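Local coordinates for helicase-like protein (Bacteroides thetaiotaomicron, PDB 2AFC) that probably removes ADP-ribose by hydrolysis from ADP-ribosylated thymidine in DNA, at residues I21-N26 with L74-M79. Residues are numbered along the deposited sequence; the frame is centred on the assembly and turned at random.
Sequences ITHICN and LYVANM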
loop_
_atom_site.group_PDB
_atom_site.type_symbol
_atom_site.label_atom_id
_atom_site.label_comp_id
_atom_site.label_asym_id
_atom_site.label_seq_id
_atom_site.Cartn_x
_atom_site.Cartn_y
_atom_site.Cartn_z
ATOM N N ILE A 21 -2.541 -6.998 -1.491
ATOM C CA ILE A 21 -2.622 -6.174 -0.298
ATOM C C ILE A 21 -1.669 -4.990 -0.497
ATOM O O ILE A 21 -0.459 -5.167 -0.632
ATOM C CB ILE A 21 -2.212 -6.994 0.947
ATOM C CG1 ILE A 21 -3.184 -8.165 1.127
ATOM C CG2 ILE A 21 -2.212 -6.106 2.190
ATOM C CD1 ILE A 21 -2.913 -9.316 0.226
ATOM N N THR A 22 -2.239 -3.791 -0.528
ATOM C CA THR A 22 -1.488 -2.557 -0.718
ATOM C C THR A 22 -1.383 -1.764 0.574
ATOM O O THR A 22 -2.358 -1.650 1.310
ATOM C CB THR A 22 -2.191 -1.616 -1.722
ATOM O OG1 THR A 22 -3.482 -1.267 -1.208
ATOM C CG2 THR A 22 -2.362 -2.274 -3.075
ATOM N N HIS A 23 -0.204 -1.196 0.824
ATOM C CA HIS A 23 0.027 -0.365 2.007
ATOM C C HIS A 23 1.203 0.580 1.752
ATOM O O HIS A 23 2.080 0.290 0.941
ATOM C CB HIS A 23 0.309 -1.226 3.238
ATOM C CG HIS A 23 1.707 -1.752 3.305
ATOM N ND1 HIS A 23 2.152 -2.790 2.516
ATOM C CD2 HIS A 23 2.755 -1.396 4.084
ATOM C CE1 HIS A 23 3.413 -3.052 2.807
ATOM N NE2 HIS A 23 3.805 -2.220 3.757
ATOM N N ILE A 24 1.216 1.700 2.466
ATOM C CA ILE A 24 2.241 2.725 2.308
ATOM C C ILE A 24 3.490 2.582 3.163
ATOM O O ILE A 24 3.419 2.648 4.381
ATOM C CB ILE A 24 1.663 4.119 2.614
ATOM C CG1 ILE A 24 0.382 4.337 1.824
ATOM C CG2 ILE A 24 2.676 5.201 2.265
ATOM C CD1 ILE A 24 -0.489 5.493 2.315
ATOM N N CYS A 25 4.635 2.414 2.508
ATOM C CA CYS A 25 5.929 2.312 3.174
ATOM C C CYS A 25 6.560 3.690 3.090
ATOM O O CYS A 25 6.126 4.517 2.289
ATOM C CB CYS A 25 6.836 1.325 2.452
ATOM S SG CYS A 25 6.385 -0.398 2.633
ATOM N N ASN A 26 7.567 3.948 3.919
ATOM C CA ASN A 26 8.255 5.236 3.887
ATOM C C ASN A 26 9.523 5.039 3.063
ATOM O O ASN A 26 9.872 3.907 2.732
ATOM C CB ASN A 26 8.618 5.679 5.308
ATOM C CG ASN A 26 9.416 4.628 6.056
ATOM O OD1 ASN A 26 10.562 4.329 5.707
ATOM N ND2 ASN A 26 8.808 4.050 7.086
ATOM N N LEU A 74 -1.701 -14.626 -3.914
ATOM C CA LEU A 74 -1.691 -13.543 -2.936
ATOM C C LEU A 74 -0.405 -12.724 -3.006
ATOM O O LEU A 74 0.696 -13.272 -2.893
ATOM C CB LEU A 74 -1.873 -14.122 -1.522
ATOM C CG LEU A 74 -1.997 -13.087 -0.402
ATOM C CD1 LEU A 74 -3.213 -12.215 -0.680
ATOM C CD2 LEU A 74 -2.111 -13.773 0.968
ATOM N N TYR A 75 -0.546 -11.415 -3.187
ATOM C CA TYR A 75 0.618 -10.537 -3.267
ATOM C C TYR A 75 0.524 -9.328 -2.357
ATOM O O TYR A 75 -0.539 -8.726 -2.195
ATOM C CB TYR A 75 0.826 -10.001 -4.685
ATOM C CG TYR A 75 0.927 -11.035 -5.772
ATOM C CD1 TYR A 75 -0.198 -11.740 -6.194
ATOM C CD2 TYR A 75 2.138 -11.253 -6.440
ATOM C CE1 TYR A 75 -0.129 -12.627 -7.260
ATOM C CE2 TYR A 75 2.217 -12.140 -7.510
ATOM C CZ TYR A 75 1.075 -12.823 -7.917
ATOM O OH TYR A 75 1.135 -13.695 -8.984
ATOM N N VAL A 76 1.658 -8.962 -1.781
ATOM C CA VAL A 76 1.717 -7.789 -0.930
ATOM C C VAL A 76 2.314 -6.699 -1.812
ATOM O O VAL A 76 3.259 -6.950 -2.562
ATOM C CB VAL A 76 2.638 -8.009 0.286
ATOM C CG1 VAL A 76 2.651 -6.772 1.146
ATOM C CG2 VAL A 76 2.166 -9.205 1.092
ATOM N N ALA A 77 1.769 -5.492 -1.729
ATOM C CA ALA A 77 2.266 -4.387 -2.536
ATOM C C ALA A 77 2.900 -3.302 -1.669
ATOM O O ALA A 77 2.189 -2.509 -1.049
ATOM C CB ALA A 77 1.121 -3.793 -3.378
ATOM N N ASN A 78 4.232 -3.276 -1.619
ATOM C CA ASN A 78 4.955 -2.261 -0.836
ATOM C C ASN A 78 4.966 -0.970 -1.632
ATOM O O ASN A 78 5.664 -0.855 -2.633
ATOM C CB ASN A 78 6.393 -2.712 -0.543
ATOM C CG ASN A 78 6.457 -3.835 0.491
ATOM O OD1 ASN A 78 5.769 -3.788 1.504
ATOM N ND2 ASN A 78 7.290 -4.837 0.244
HETATM N N MSE A 79 4.181 0.004 -1.194
HETATM C CA MSE A 79 4.092 1.261 -1.920
HETATM C C MSE A 79 4.801 2.404 -1.217
HETATM O O MSE A 79 4.417 2.802 -0.113
HETATM C CB MSE A 79 2.629 1.666 -2.132
HETATM C CG MSE A 79 1.694 0.527 -2.495
HETATM SE SE MSE A 79 -0.052 1.139 -3.133
HETATM C CE MSE A 79 -0.626 1.910 -1.484
#
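With CG anti to the carbonyl carbon (chi1 -41°) and an extended chi2, Met79, modelled as selenomethionine, puts SE 3.8 Å from CB of Thr22; the bend at chi3 then lays the terminal methyl against the same carbon. On the other face of the sheet, His23 sets its ring between backbone N and carbonyl carbon (chi1 79°), which swings the imidazole across to the neighbouring strand. There it runs alongside the Asn78 amide, pointing the same way, with the two planes steeply inclined to each other; CE1 lies 4.1 Å from CG1 of Val76. The amide nitrogen of Asn78 bonds to Gln66, tying this group to strand 65-71. SG of Cys25 sits 3.6 Å from OD1 of Asn78.

Between these two layers of side chains the strands run parallel, their axes 17° apart. Val76 is straddled by two bonds, from Ile21 N to Tyr75 O (2.7 Å) and from Ala77 N to Ile21 O; His23 then reaches Ala77 O through a weak N-H bond of 3.3 Å from its N, and returns its own O to Met79 N. Cys25 N closes the ladder on Met79 O.

Replacing His23 by alanine removes the imidazole and is likely to leave a gap between Val76, Asn78 and helix 35-42, whose Val36 and Leu39 also pack on the ring. Met79 and Thr22 face helix 97-113 instead, through Val107. Strands 19-26 and 74-82 are thus adjacent inner strands of a mixed sheet with helices on both faces, the three-layer alpha/beta/alpha sandwich characteristic of macro domains.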